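Local coordinates for protein short chain alcohol dehydrogenase-related dehydrogenase (Sinorhizobium meliloti, PDB 3TPC) that probably acts as an oxidoreductase of the short-chain dehydrogenase/reductase family, built on a Rossmann-type fold, though its substrate is not established, at residues D[188-193]-D[243-248]. Sequence-based numbering, arbitrary orientation.
Sequences VVTIAP and GEVIRL
Thr190 lies beside Val245 and Ala192 beside Arg247 in parallel strands whose segment axes are turned 24° from each other: Thr190 N donates to Glu244 O (2.9 Å), Thr190 O accepts Ile246 N, Ala192 N donates to Ile246 O, and Ala192 O receives Leu248 N from above its carbonyl plane. Ahead of these, Gly243 N bonds to Val188 O (2.8 Å), where glycine suits the positive phi of 68°. On one face beta-branched valine and isoleucine suit the extended backbone, and leucine adds apolar bulk. Val189 CG1, anti to its backbone N (chi1 180°), meets the tip of Ile246, CD1, at 4.1 Å; Ile191 and Leu248 lie side by side, CG2 to CB 3.9 Å. On the other face Val245 straddles two neighbours, CG1 reaching the small CB of Ala192 at 4.0 Å and CG2 the CB of Thr190. The guanidinium of Arg247 forms salt bridges with Asp249 and Asp155, while Glu244 OE2 accepts a hydrogen bond from Arg247 N of the second subunit, and the reciprocal bond also forms. Strand 245-248 is outermost in the seven-stranded parallel Rossmann sheet within this chain, and the second subunit packs against it; strand 186-193 is bonded on its other side to strand 143-148. Helix 225-237 covers the Val189 and Ile191 face, and helix 161-181 the Thr190 and Val245 face.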
loop_
_atom_site.group_PDB
_atom_site.type_symbol
_atom_site.label_atom_id
_atom_site.label_comp_id
_atom_site.label_asym_id
_atom_site.label_seq_id
_atom_site.Cartn_x
_atom_site.Cartn_y
_atom_site.Cartn_z
ATOM N N VAL D 188 1.845 -13.608 13.167
ATOM C CA VAL D 188 0.708 -13.650 12.297
ATOM C C VAL D 188 1.172 -13.009 11.030
ATOM O O VAL D 188 1.594 -11.838 11.061
ATOM C CB VAL D 188 -0.490 -12.837 12.824
ATOM C CG1 VAL D 188 -1.710 -13.091 11.936
ATOM C CG2 VAL D 188 -0.796 -13.183 14.270
ATOM N N VAL D 189 1.073 -13.787 9.933
ATOM C CA VAL D 189 1.575 -13.457 8.625
ATOM C C VAL D 189 0.494 -13.921 7.678
ATOM O O VAL D 189 -0.142 -14.894 7.979
ATOM C CB VAL D 189 2.899 -14.209 8.321
ATOM C CG1 VAL D 189 3.456 -13.865 6.912
ATOM C CG2 VAL D 189 3.927 -13.846 9.333
ATOM N N THR D 190 0.271 -13.201 6.577
ATOM C CA THR D 190 -0.747 -13.483 5.573
ATOM C C THR D 190 -0.049 -13.557 4.218
ATOM O O THR D 190 0.863 -12.756 3.936
ATOM C CB THR D 190 -1.844 -12.381 5.518
ATOM O OG1 THR D 190 -2.540 -12.353 6.771
ATOM C CG2 THR D 190 -2.886 -12.659 4.423
ATOM N N ILE D 191 -0.408 -14.580 3.440
ATOM C CA ILE D 191 0.036 -14.703 2.063
ATOM C C ILE D 191 -1.081 -14.284 1.148
ATOM O O ILE D 191 -2.213 -14.748 1.305
ATOM C CB ILE D 191 0.356 -16.225 1.662
ATOM C CG1 ILE D 191 1.544 -16.783 2.415
ATOM C CG2 ILE D 191 0.726 -16.307 0.183
ATOM C CD1 ILE D 191 1.681 -18.356 2.320
ATOM N N ALA D 192 -0.767 -13.506 0.132
ATOM C CA ALA D 192 -1.786 -13.186 -0.842
ATOM C C ALA D 192 -1.419 -13.864 -2.138
ATOM O O ALA D 192 -0.580 -13.357 -2.884
ATOM C CB ALA D 192 -1.880 -11.686 -1.029
ATOM N N PRO D 193 -1.986 -15.045 -2.395
ATOM C CA PRO D 193 -1.650 -15.794 -3.610
ATOM C C PRO D 193 -2.303 -15.196 -4.839
ATOM O O PRO D 193 -3.327 -14.575 -4.718
ATOM C CB PRO D 193 -2.284 -17.171 -3.351
ATOM C CG PRO D 193 -3.352 -16.912 -2.347
ATOM C CD PRO D 193 -2.804 -15.865 -1.465
ATOM N N GLY D 243 3.479 -9.796 10.930
ATOM C CA GLY D 243 2.590 -8.641 10.615
ATOM C C GLY D 243 2.505 -8.255 9.135
ATOM O O GLY D 243 2.120 -7.106 8.818
ATOM N N GLU D 244 2.862 -9.172 8.227
ATOM C CA GLU D 244 2.970 -8.777 6.795
ATOM C C GLU D 244 2.149 -9.623 5.842
ATOM O O GLU D 244 1.718 -10.724 6.173
ATOM C CB GLU D 244 4.454 -8.742 6.384
ATOM C CG GLU D 244 4.812 -8.889 4.903
ATOM C CD GLU D 244 4.803 -7.586 4.084
ATOM O OE1 GLU D 244 3.843 -6.800 4.217
ATOM O OE2 GLU D 244 5.730 -7.351 3.263
ATOM N N VAL D 245 1.873 -9.035 4.683
ATOM C CA VAL D 245 1.150 -9.661 3.627
ATOM C C VAL D 245 2.126 -9.883 2.462
ATOM O O VAL D 245 2.653 -8.932 1.897
ATOM C CB VAL D 245 -0.010 -8.770 3.155
ATOM C CG1 VAL D 245 -0.788 -9.469 2.056
ATOM C CG2 VAL D 245 -0.964 -8.456 4.333
ATOM N N ILE D 246 2.358 -11.147 2.108
ATOM C CA ILE D 246 3.269 -11.425 1.024
ATOM C C ILE D 246 2.493 -11.805 -0.185
ATOM O O ILE D 246 1.702 -12.758 -0.128
ATOM C CB ILE D 246 4.227 -12.541 1.399
ATOM C CG1 ILE D 246 4.933 -12.153 2.704
ATOM C CG2 ILE D 246 5.276 -12.767 0.278
ATOM C CD1 ILE D 246 5.626 -13.282 3.436
ATOM N N ARG D 247 2.689 -11.074 -1.278
ATOM C CA ARG D 247 2.084 -11.463 -2.563
ATOM C C ARG D 247 2.866 -12.651 -3.129
ATOM O O ARG D 247 4.115 -12.645 -3.189
ATOM C CB ARG D 247 2.022 -10.327 -3.607
ATOM C CG ARG D 247 1.277 -9.001 -3.129
ATOM C CD ARG D 247 1.369 -7.879 -4.186
ATOM N NE ARG D 247 0.811 -8.319 -5.471
ATOM C CZ ARG D 247 -0.326 -7.873 -5.996
ATOM N NH1 ARG D 247 -1.015 -6.929 -5.367
ATOM N NH2 ARG D 247 -0.754 -8.340 -7.168
ATOM N N LEU D 248 2.117 -13.681 -3.516
ATOM C CA LEU D 248 2.749 -14.869 -4.125
ATOM C C LEU D 248 2.120 -15.090 -5.481
ATOM O O LEU D 248 1.135 -15.855 -5.599
ATOM C CB LEU D 248 2.553 -16.090 -3.215
ATOM C CG LEU D 248 3.423 -17.274 -3.605
ATOM C CD1 LEU D 248 4.907 -16.915 -3.677
ATOM C CD2 LEU D 248 3.146 -18.461 -2.677
#